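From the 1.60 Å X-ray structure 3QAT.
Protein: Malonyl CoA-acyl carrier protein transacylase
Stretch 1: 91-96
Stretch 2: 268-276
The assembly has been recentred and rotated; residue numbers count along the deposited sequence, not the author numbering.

Stretch 1 (91-96) VKFVAG
Stretch 2 268-276: EWISANGVN

Stretch 1 leaves a helix at Val-91 (phi/psi -119/122), out of reach of stretch 2; Lys-92 still has helical angles (-73/-46), and the chain is extended from Phe-93 to Gly-96. Stretch 2 is the end of a helix (near -60/-45 from Glu-268 to Ile-270), a turn at Asn-273 (-121/46) and Gly-274 (95/16), then a strand from Val-275 (-121/130). Lys-92 CA sits 7.4 Å from Val-275 CA, Phe-93 CA 7.9 Å from Ile-270 CA.

The CA-to-CB bonds of Lys-92, Phe-93 and Val-275 point toward the opposing stretch; Trp-269 and Ile-270 leave sideways, their ends coming nearer. Lys-92 (t, t, t, m) donates from NZ to Asn-273 O at 2.9 Å. At Gly-274 an ideal CB would lie 3.1 Å from Lys-92 NZ and be jammed against Asn-273 O, which by itself calls for glycine.

Phe-93 (-144/156; m, chi2 -66°) has the largest covered area. Trp-269 (t, 87°) turns its edge to the Phe-93 face: centroids 5.0 Å apart, planes at 64°. One loop carbonyl serves twice: Asn-273 O also lies at the phenyl edge, 3.6 Å from Phe-93 CE2. Val-275 CG2 (chi1 t) is 3.9 Å from Phe-93 CD2. Asn-273 (m, -93°) donates from ND2 to Trp-269 O at 2.8 Å.

Val-94 points away, Ala-95 (-157/155) toward, its CB 4.3 Å from Ile-270 CD1 (m, t).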

ATOM      1  N   VAL A  91     -18.731   4.105   4.845  1.00 18.94           N
ATOM      2  CA  VAL A  91     -17.437   4.484   4.271  1.00 17.31           C
ATOM      3  C   VAL A  91     -17.639   5.008   2.856  1.00 17.42           C
ATOM      4  O   VAL A  91     -18.206   4.306   2.009  1.00 17.53           O
ATOM      5  CB  VAL A  91     -16.459   3.279   4.273  1.00 17.23           C
ATOM      6  CG1 VAL A  91     -15.106   3.678   3.677  1.00 16.71           C
ATOM      7  CG2 VAL A  91     -16.279   2.740   5.690  1.00 16.72           C
ATOM      8  N   LYS A  92     -17.210   6.244   2.608  1.00 16.71           N
ATOM      9  CA  LYS A  92     -17.396   6.866   1.306  1.00 17.04           C
ATOM     10  C   LYS A  92     -16.473   6.289   0.222  1.00 15.58           C
ATOM     11  O   LYS A  92     -16.923   6.017  -0.900  1.00 15.58           O
ATOM     12  CB  LYS A  92     -17.218   8.390   1.415  1.00 18.22           C
ATOM     13  CG  LYS A  92     -17.849   9.161   0.283  1.00 23.20           C
ATOM     14  CD  LYS A  92     -17.953  10.670   0.614  1.00 26.56           C
ATOM     15  CE  LYS A  92     -18.914  11.418  -0.319  1.00 30.37           C
ATOM     16  NZ  LYS A  92     -18.295  12.002  -1.566  1.00 31.00           N
ATOM     17  N   PHE A  93     -15.183   6.126   0.563  1.00 13.66           N
ATOM     18  CA  PHE A  93     -14.188   5.656  -0.388  1.00 12.41           C
ATOM     19  C   PHE A  93     -13.177   4.758   0.315  1.00 11.43           C
ATOM     20  O   PHE A  93     -12.982   4.883   1.526  1.00 11.27           O
ATOM     21  CB  PHE A  93     -13.391   6.823  -0.980  1.00 12.17           C
ATOM     22  CG  PHE A  93     -14.250   7.917  -1.592  1.00 13.63           C
ATOM     23  CD1 PHE A  93     -15.009   7.661  -2.726  1.00 17.50           C
ATOM     24  CD2 PHE A  93     -14.269   9.191  -1.030  1.00 15.71           C
ATOM     25  CE1 PHE A  93     -15.807   8.691  -3.299  1.00 17.77           C
ATOM     26  CE2 PHE A  93     -15.047  10.217  -1.595  1.00 16.78           C
ATOM     27  CZ  PHE A  93     -15.812   9.951  -2.724  1.00 16.52           C
ATOM     28  N   VAL A  94     -12.549   3.888  -0.475  1.00 10.59           N
ATOM     29  CA  VAL A  94     -11.355   3.137  -0.008  1.00  9.93           C
ATOM     30  C   VAL A  94     -10.165   3.465  -0.870  1.00  9.58           C
ATOM     31  O   VAL A  94     -10.323   3.827  -2.029  1.00  9.59           O
ATOM     32  CB  VAL A  94     -11.586   1.599   0.066  1.00  9.65           C
ATOM     33  CG1 VAL A  94     -12.657   1.272   1.118  1.00 11.07           C
ATOM     34  CG2 VAL A  94     -11.933   1.022  -1.311  1.00 10.89           C
ATOM     35  N   ALA A  95      -8.966   3.363  -0.292  1.00  8.33           N
ATOM     36  CA  ALA A  95      -7.738   3.553  -1.029  1.00  7.43           C
ATOM     37  C   ALA A  95      -6.630   2.834  -0.273  1.00  8.11           C
ATOM     38  O   ALA A  95      -6.739   2.631   0.930  1.00  8.50           O
ATOM     39  CB  ALA A  95      -7.395   5.051  -1.136  1.00  8.01           C
ATOM     40  N   GLY A  96      -5.578   2.442  -0.977  1.00  6.57           N
ATOM     41  CA  GLY A  96      -4.461   1.813  -0.247  1.00  6.63           C
ATOM     42  C   GLY A  96      -3.159   2.060  -0.958  1.00  6.64           C
ATOM     43  O   GLY A  96      -3.126   2.300  -2.171  1.00  7.07           O
ATOM     44  N   GLU A 268      -5.376  14.502  -0.927  1.00 11.33           N
ATOM     45  CA  GLU A 268      -5.934  15.817  -1.279  1.00 12.77           C
ATOM     46  C   GLU A 268      -7.312  15.665  -1.931  1.00 13.53           C
ATOM     47  O   GLU A 268      -8.232  16.423  -1.589  1.00 15.29           O
ATOM     48  CB  GLU A 268      -4.974  16.615  -2.161  1.00 13.15           C
ATOM     49  CG  GLU A 268      -3.741  17.098  -1.379  1.00 15.51           C
ATOM     50  CD  GLU A 268      -2.689  17.797  -2.232  1.00 23.05           C
ATOM     51  OE1 GLU A 268      -2.768  17.737  -3.471  1.00 28.57           O
ATOM     52  OE2 GLU A 268      -1.765  18.407  -1.658  1.00 25.92           O
ATOM     53  N   TRP A 269      -7.450  14.725  -2.869  1.00 13.15           N
ATOM     54  CA  TRP A 269      -8.744  14.484  -3.506  1.00 13.84           C
ATOM     55  C   TRP A 269      -9.799  14.055  -2.481  1.00 13.81           C
ATOM     56  O   TRP A 269     -10.899  14.618  -2.411  1.00 14.61           O
ATOM     57  CB  TRP A 269      -8.665  13.465  -4.657  1.00 13.28           C
ATOM     58  CG  TRP A 269      -9.980  13.442  -5.404  1.00 15.16           C
ATOM     59  CD1 TRP A 269     -10.329  14.247  -6.439  1.00 16.45           C
ATOM     60  CD2 TRP A 269     -11.128  12.628  -5.112  1.00 14.50           C
ATOM     61  NE1 TRP A 269     -11.619  13.968  -6.845  1.00 16.06           N
ATOM     62  CE2 TRP A 269     -12.137  12.983  -6.047  1.00 15.02           C
ATOM     63  CE3 TRP A 269     -11.403  11.630  -4.164  1.00 13.12           C
ATOM     64  CZ2 TRP A 269     -13.410  12.392  -6.050  1.00 16.71           C
ATOM     65  CZ3 TRP A 269     -12.674  11.026  -4.173  1.00 13.77           C
ATOM     66  CH2 TRP A 269     -13.672  11.436  -5.102  1.00 15.18           C
ATOM     67  N   ILE A 270      -9.475  13.042  -1.686  1.00 13.70           N
ATOM     68  CA  ILE A 270     -10.434  12.566  -0.688  1.00 13.24           C
ATOM     69  C   ILE A 270     -10.909  13.689   0.243  1.00 14.76           C
ATOM     70  O   ILE A 270     -12.108  13.822   0.497  1.00 14.97           O
ATOM     71  CB  ILE A 270      -9.877  11.341   0.095  1.00 13.29           C
ATOM     72  CG1 ILE A 270      -9.779  10.111  -0.816  1.00 12.10           C
ATOM     73  CG2 ILE A 270     -10.762  11.004   1.289  1.00 13.09           C
ATOM     74  CD1 ILE A 270      -8.966   8.947  -0.171  1.00 13.06           C
ATOM     75  N   SER A 271      -9.974  14.508   0.723  1.00 13.94           N
ATOM     76  CA  SER A 271     -10.279  15.582   1.668  1.00 15.37           C
ATOM     77  C   SER A 271     -11.162  16.661   1.063  1.00 16.71           C
ATOM     78  O   SER A 271     -11.912  17.316   1.794  1.00 17.38           O
ATOM     79  CB  SER A 271      -8.983  16.226   2.171  1.00 14.73           C
ATOM     80  OG  SER A 271      -8.213  15.223   2.815  1.00 19.31           O
ATOM     81  N   ALA A 272     -11.063  16.830  -0.257  1.00 17.20           N
ATOM     82  CA  ALA A 272     -11.845  17.856  -0.982  1.00 18.33           C
ATOM     83  C   ALA A 272     -13.195  17.336  -1.471  1.00 19.18           C
ATOM     84  O   ALA A 272     -14.027  18.112  -1.953  1.00 20.39           O
ATOM     85  CB  ALA A 272     -11.046  18.383  -2.155  1.00 18.42           C
ATOM     86  N   ASN A 273     -13.428  16.031  -1.367  1.00 19.40           N
ATOM     87  CA  ASN A 273     -14.623  15.451  -1.953  1.00 20.98           C
ATOM     88  C   ASN A 273     -15.500  14.742  -0.931  1.00 20.96           C
ATOM     89  O   ASN A 273     -15.983  13.631  -1.156  1.00 21.91           O
ATOM     90  CB  ASN A 273     -14.290  14.588  -3.184  1.00 20.79           C
ATOM     91  CG  ASN A 273     -13.813  15.429  -4.371  1.00 22.74           C
ATOM     92  OD1 ASN A 273     -14.624  15.827  -5.230  1.00 25.53           O
ATOM     93  ND2 ASN A 273     -12.525  15.762  -4.394  1.00 21.97           N
ATOM     94  N   GLY A 274     -15.703  15.423   0.195  1.00 21.80           N
ATOM     95  CA  GLY A 274     -16.754  15.065   1.139  1.00 22.30           C
ATOM     96  C   GLY A 274     -16.344  14.176   2.293  1.00 21.40           C
ATOM     97  O   GLY A 274     -17.206  13.592   2.959  1.00 22.06           O
ATOM     98  N   VAL A 275     -15.035  14.084   2.533  1.00 19.38           N
ATOM     99  CA  VAL A 275     -14.488  13.294   3.647  1.00 18.78           C
ATOM    100  C   VAL A 275     -13.652  14.149   4.600  1.00 18.43           C
ATOM    101  O   VAL A 275     -12.763  14.881   4.162  1.00 18.39           O
ATOM    102  CB  VAL A 275     -13.636  12.108   3.107  1.00 17.36           C
ATOM    103  CG1 VAL A 275     -12.903  11.375   4.236  1.00 18.39           C
ATOM    104  CG2 VAL A 275     -14.504  11.129   2.314  1.00 17.65           C
ATOM    105  N   ASN A 276     -13.933  14.035   5.896  1.00 18.74           N
ATOM    106  CA  ASN A 276     -13.160  14.738   6.921  1.00 20.66           C
ATOM    107  C   ASN A 276     -12.387  13.839   7.891  1.00 19.53           C
ATOM    108  O   ASN A 276     -11.662  14.338   8.746  1.00 20.47           O
ATOM    109  CB  ASN A 276     -14.002  15.808   7.667  1.00 22.31           C
ATOM    110  CG  ASN A 276     -15.138  15.227   8.548  1.00 26.21           C
ATOM    111  OD1 ASN A 276     -15.892  16.009   9.164  1.00 32.55           O
ATOM    112  ND2 ASN A 276     -15.288  13.896   8.602  1.00 25.54           N
TER